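Local coordinates for protein interleukin-2 receptor subunit beta (Mus musculus, PDB 6DG5) that serves as the beta subunit of the interleukin-2 receptor, probably passing the cytokine's mitogenic signal into the cell and also taking part in interleukin-15 reception, at residues B[71-83]-B[93-105]. Residues are numbered along the deposited sequence; the frame is centred on the assembly and turned at random.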
loop_
_atom_site.group_PDB
_atom_site.type_symbol
_atom_site.label_atom_id
_atom_site.label_comp_id
_atom_site.label_asym_id
_atom_site.label_seq_id
_atom_site.Cartn_x
_atom_site.Cartn_y
_atom_site.Cartn_z
ATOM N N GLN B 71 11.470 -11.213 4.824
ATOM C CA GLN B 71 10.055 -11.357 5.167
ATOM C C GLN B 71 9.831 -12.777 5.669
ATOM O O GLN B 71 9.520 -13.691 4.905
ATOM C CB GLN B 71 9.168 -11.037 3.971
ATOM C CG GLN B 71 7.696 -10.883 4.325
ATOM C CD GLN B 71 7.450 -9.714 5.253
ATOM O OE1 GLN B 71 7.949 -8.613 5.027
ATOM N NE2 GLN B 71 6.690 -9.951 6.314
ATOM N N SER B 72 9.969 -12.961 6.984
ATOM C CA SER B 72 9.894 -14.300 7.554
ATOM C C SER B 72 8.459 -14.749 7.806
ATOM O O SER B 72 8.195 -15.955 7.850
ATOM C CB SER B 72 10.694 -14.362 8.856
ATOM O OG SER B 72 10.106 -13.544 9.851
ATOM N N LEU B 73 7.529 -13.814 7.976
ATOM C CA LEU B 73 6.143 -14.140 8.272
ATOM C C LEU B 73 5.217 -13.398 7.318
ATOM O O LEU B 73 5.592 -12.393 6.709
ATOM C CB LEU B 73 5.782 -13.789 9.720
ATOM C CG LEU B 73 6.530 -14.542 10.818
ATOM C CD1 LEU B 73 6.263 -13.901 12.169
ATOM C CD2 LEU B 73 6.123 -16.006 10.832
ATOM N N THR B 74 3.993 -13.902 7.206
ATOM C CA THR B 74 2.975 -13.338 6.330
ATOM C C THR B 74 1.728 -12.987 7.134
ATOM O O THR B 74 1.671 -13.156 8.354
ATOM C CB THR B 74 2.622 -14.305 5.198
ATOM O OG1 THR B 74 2.373 -15.610 5.736
ATOM C CG2 THR B 74 3.752 -14.380 4.201
ATOM N N SER B 75 0.717 -12.490 6.419
ATOM C CA SER B 75 -0.529 -12.095 7.061
ATOM C C SER B 75 -1.331 -13.302 7.523
ATOM O O SER B 75 -2.073 -13.212 8.508
ATOM C CB SER B 75 -1.359 -11.248 6.097
ATOM O OG SER B 75 -0.521 -10.462 5.268
ATOM N N VAL B 76 -1.198 -14.437 6.829
ATOM C CA VAL B 76 -1.956 -15.635 7.171
ATOM C C VAL B 76 -1.198 -16.556 8.118
ATOM O O VAL B 76 -1.722 -17.616 8.488
ATOM C CB VAL B 76 -2.356 -16.400 5.891
ATOM C CG1 VAL B 76 -2.955 -15.442 4.871
ATOM C CG2 VAL B 76 -1.160 -17.122 5.305
ATOM N N ASP B 77 0.012 -16.186 8.527
ATOM C CA ASP B 77 0.790 -17.012 9.437
ATOM C C ASP B 77 0.196 -16.984 10.840
ATOM O O ASP B 77 -0.464 -16.023 11.246
ATOM C CB ASP B 77 2.244 -16.538 9.474
ATOM C CG ASP B 77 3.158 -17.383 8.607
ATOM O OD1 ASP B 77 3.464 -18.527 8.998
ATOM O OD2 ASP B 77 3.573 -16.906 7.532
ATOM N N LEU B 78 0.429 -18.067 11.579
ATOM C CA LEU B 78 -0.018 -18.176 12.966
ATOM C C LEU B 78 0.946 -19.112 13.677
ATOM O O LEU B 78 0.954 -20.315 13.402
ATOM C CB LEU B 78 -1.449 -18.698 13.048
ATOM C CG LEU B 78 -1.935 -19.102 14.442
ATOM C CD1 LEU B 78 -2.079 -17.883 15.336
ATOM C CD2 LEU B 78 -3.243 -19.876 14.362
ATOM N N LEU B 79 1.757 -18.568 14.580
ATOM C CA LEU B 79 2.739 -19.357 15.307
ATOM C C LEU B 79 2.341 -19.465 16.773
ATOM O O LEU B 79 1.880 -18.493 17.378
ATOM C CB LEU B 79 4.144 -18.760 15.168
ATOM C CG LEU B 79 4.417 -17.296 15.508
ATOM C CD1 LEU B 79 4.804 -17.154 16.958
ATOM C CD2 LEU B 79 5.519 -16.761 14.617
ATOM N N ASP B 80 2.513 -20.661 17.332
ATOM C CA ASP B 80 2.153 -20.941 18.717
ATOM C C ASP B 80 3.332 -20.585 19.615
ATOM O O ASP B 80 4.395 -21.208 19.532
ATOM C CB ASP B 80 1.763 -22.408 18.885
ATOM C CG ASP B 80 0.611 -22.810 17.986
ATOM O OD1 ASP B 80 0.702 -22.579 16.763
ATOM O OD2 ASP B 80 -0.382 -23.368 18.500
ATOM N N ILE B 81 3.142 -19.591 20.476
ATOM C CA ILE B 81 4.171 -19.174 21.421
ATOM C C ILE B 81 3.937 -19.890 22.744
ATOM O O ILE B 81 2.864 -19.772 23.347
ATOM C CB ILE B 81 4.175 -17.652 21.608
ATOM C CG1 ILE B 81 4.831 -16.988 20.403
ATOM C CG2 ILE B 81 4.925 -17.276 22.868
ATOM C CD1 ILE B 81 4.555 -15.515 20.288
ATOM N N ASN B 82 4.941 -20.640 23.189
ATOM C CA ASN B 82 4.887 -21.385 24.436
ATOM C C ASN B 82 6.019 -20.928 25.344
ATOM O O ASN B 82 7.148 -20.723 24.887
ATOM C CB ASN B 82 4.996 -22.893 24.189
ATOM C CG ASN B 82 4.027 -23.383 23.132
ATOM O OD1 ASN B 82 2.927 -23.835 23.442
ATOM N ND2 ASN B 82 4.436 -23.295 21.871
ATOM N N VAL B 83 5.711 -20.765 26.626
ATOM C CA VAL B 83 6.699 -20.415 27.639
ATOM C C VAL B 83 6.947 -21.649 28.490
ATOM O O VAL B 83 6.022 -22.173 29.123
ATOM C CB VAL B 83 6.241 -19.232 28.503
ATOM C CG1 VAL B 83 7.317 -18.876 29.520
ATOM C CG2 VAL B 83 5.909 -18.037 27.627
ATOM N N ARG B 93 5.639 -26.713 30.823
ATOM C CA ARG B 93 4.970 -25.712 29.998
ATOM C C ARG B 93 4.190 -24.758 30.895
ATOM O O ARG B 93 3.190 -25.145 31.509
ATOM C CB ARG B 93 4.051 -26.388 28.984
ATOM C CG ARG B 93 3.601 -25.474 27.851
ATOM C CD ARG B 93 2.580 -26.163 26.957
ATOM N NE ARG B 93 3.045 -26.291 25.577
ATOM C CZ ARG B 93 2.333 -26.836 24.596
ATOM N NH1 ARG B 93 1.116 -27.303 24.839
ATOM N NH2 ARG B 93 2.833 -26.912 23.370
ATOM N N VAL B 94 4.646 -23.512 30.974
ATOM C CA VAL B 94 4.004 -22.514 31.825
ATOM C C VAL B 94 2.872 -21.807 31.093
ATOM O O VAL B 94 1.768 -21.664 31.625
ATOM C CB VAL B 94 5.056 -21.509 32.341
ATOM C CG1 VAL B 94 4.379 -20.333 33.020
ATOM C CG2 VAL B 94 6.018 -22.199 33.296
ATOM N N LYS B 95 3.129 -21.354 29.869
ATOM C CA LYS B 95 2.122 -20.683 29.061
ATOM C C LYS B 95 2.150 -21.239 27.645
ATOM O O LYS B 95 3.182 -21.720 27.169
ATOM C CB LYS B 95 2.339 -19.162 29.025
ATOM C CG LYS B 95 1.831 -18.421 30.252
ATOM C CD LYS B 95 1.914 -16.916 30.047
ATOM C CE LYS B 95 1.059 -16.158 31.052
ATOM N NZ LYS B 95 1.554 -16.296 32.448
ATOM N N THR B 96 1.000 -21.170 26.979
ATOM C CA THR B 96 0.885 -21.548 25.576
ATOM C C THR B 96 -0.181 -20.671 24.937
ATOM O O THR B 96 -1.271 -20.515 25.494
ATOM C CB THR B 96 0.546 -23.040 25.417
ATOM O OG1 THR B 96 0.365 -23.349 24.029
ATOM C CG2 THR B 96 -0.715 -23.419 26.195
ATOM N N CYS B 97 0.139 -20.076 23.788
ATOM C CA CYS B 97 -0.781 -19.119 23.191
ATOM C C CYS B 97 -0.585 -19.029 21.685
ATOM O O CYS B 97 0.475 -19.357 21.146
ATOM C CB CYS B 97 -0.628 -17.725 23.805
ATOM S SG CYS B 97 0.738 -17.520 24.960
ATOM N N ASP B 98 -1.640 -18.562 21.022
ATOM C CA ASP B 98 -1.614 -18.245 19.605
ATOM C C ASP B 98 -1.143 -16.812 19.407
ATOM O O ASP B 98 -1.296 -15.958 20.284
ATOM C CB ASP B 98 -2.999 -18.431 18.983
ATOM C CG ASP B 98 -3.513 -19.850 19.121
ATOM O OD1 ASP B 98 -2.711 -20.793 18.964
ATOM O OD2 ASP B 98 -4.720 -20.023 19.395
ATOM N N PHE B 99 -0.564 -16.554 18.238
ATOM C CA PHE B 99 0.035 -15.256 17.954
ATOM C C PHE B 99 -0.135 -14.951 16.477
ATOM O O PHE B 99 0.412 -15.666 15.631
ATOM C CB PHE B 99 1.515 -15.244 18.346
ATOM C CG PHE B 99 2.246 -14.000 17.931
ATOM C CD1 PHE B 99 2.069 -12.812 18.620
ATOM C CD2 PHE B 99 3.123 -14.021 16.857
ATOM C CE1 PHE B 99 2.743 -11.666 18.240
ATOM C CE2 PHE B 99 3.800 -12.879 16.474
ATOM C CZ PHE B 99 3.610 -11.700 17.166
ATOM N N HIS B 100 -0.889 -13.896 16.172
ATOM C CA HIS B 100 -1.059 -13.444 14.801
ATOM C C HIS B 100 -0.101 -12.292 14.548
ATOM O O HIS B 100 -0.269 -11.215 15.143
ATOM C CB HIS B 100 -2.500 -13.013 14.548
ATOM C CG HIS B 100 -3.486 -14.132 14.667
ATOM N ND1 HIS B 100 -4.077 -14.482 15.862
ATOM C CD2 HIS B 100 -3.970 -14.994 13.742
ATOM C CE1 HIS B 100 -4.894 -15.501 15.666
ATOM N NE2 HIS B 100 -4.848 -15.831 14.387
ATOM N N PRO B 101 0.904 -12.461 13.685
ATOM C CA PRO B 101 2.004 -11.483 13.644
ATOM C C PRO B 101 1.592 -10.107 13.152
ATOM O O PRO B 101 2.018 -9.101 13.730
ATOM C CB PRO B 101 3.018 -12.146 12.697
ATOM C CG PRO B 101 2.646 -13.598 12.678
ATOM C CD PRO B 101 1.161 -13.622 12.819
ATOM N N PHE B 102 0.786 -10.024 12.099
ATOM C CA PHE B 102 0.436 -8.720 11.550
ATOM C C PHE B 102 -0.697 -8.037 12.304
ATOM O O PHE B 102 -1.104 -6.937 11.915
ATOM C CB PHE B 102 0.086 -8.853 10.068
ATOM C CG PHE B 102 1.289 -8.898 9.176
ATOM C CD1 PHE B 102 2.003 -10.072 9.011
ATOM C CD2 PHE B 102 1.716 -7.762 8.512
ATOM C CE1 PHE B 102 3.113 -10.114 8.192
ATOM C CE2 PHE B 102 2.825 -7.796 7.692
ATOM C CZ PHE B 102 3.525 -8.975 7.533
ATOM N N ASP B 103 -1.210 -8.659 13.363
ATOM C CA ASP B 103 -2.099 -7.992 14.304
ATOM C C ASP B 103 -1.358 -7.478 15.532
ATOM O O ASP B 103 -1.967 -6.815 16.375
ATOM C CB ASP B 103 -3.226 -8.937 14.737
ATOM C CG ASP B 103 -4.106 -9.363 13.575
ATOM O OD1 ASP B 103 -4.277 -8.565 12.630
ATOM O OD2 ASP B 103 -4.627 -10.498 13.602
ATOM N N ASN B 104 -0.057 -7.763 15.642
ATOM C CA ASN B 104 0.776 -7.322 16.759
ATOM C C ASN B 104 2.056 -6.705 16.189
ATOM O O ASN B 104 3.157 -7.222 16.384
ATOM C CB ASN B 104 1.086 -8.484 17.706
ATOM C CG ASN B 104 -0.123 -8.919 18.515
ATOM O OD1 ASN B 104 -1.114 -9.406 17.966
ATOM N ND2 ASN B 104 -0.045 -8.750 19.831
ATOM N N LEU B 105 1.904 -5.586 15.487
ATOM C CA LEU B 105 3.012 -4.934 14.805
ATOM C C LEU B 105 3.562 -3.794 15.650
ATOM O O LEU B 105 2.803 -2.944 16.128
ATOM C CB LEU B 105 2.573 -4.406 13.439
ATOM C CG LEU B 105 2.413 -5.433 12.319
ATOM C CD1 LEU B 105 1.923 -4.753 11.053
ATOM C CD2 LEU B 105 3.726 -6.154 12.066
#
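Phe99 packs against Ile81 and Leu79 on the buried face of an antiparallel pair, strand 79-83 against 93-99. Its CG lies anti to the backbone N (chi1 173°), which lays the ring alongside Leu79, CD2 3.6 Å from Leu79 CD1, while Ile81 CD1 touches Phe99 CB and CG. Leu8 and Cys10 of strand 8-12 touch Ile81, Val18 of strand 17-23 touches Phe99, and Cys97 is tied to Cys5 by a disulfide. Beyond the strands, Leu73 CD1 meets Pro101 CG at 3.7 Å, and the edge of the Phe102 ring receives Gln71 NE2, 3.5 Å from CZ; that amide is held by a nearly straight bond to Leu73 O, and its OE1 by Arg15 and Ser133.

Just past the strand pairing, Leu78 CD1 sits over the partly exposed His100 ring in a CH-pi contact, 3.6 Å from its centroid. The face of Asp80, Asn82, Thr96 and Asp98 is polar and mostly partly exposed, Asn82 itself being buried. Asp80 OD2 lies 3.5 Å from Asp98 OD1, a repulsion probably eased by Lys38 of strand 33-39, which touches Asp80. Thr96 OG1 donates to Asn82 OD1 (2.7 Å), which also lies over one Arg93 guanidinium face, planes 9° apart, without hydrogen-bonding to it. With an alanine here in place of Asn82, the Thr96 hydroxyl is likely to lose this acceptor and the guanidinium its amide neighbour. Val83 O accepts from Val94 N (2.7 Å) and Lys95 N (3.1 Å), a classic beta bulge in the hairpin that pairs through 79-86 with strand 33-39 in the N-terminal extracellular beta-sandwich, as in type I cytokine receptors.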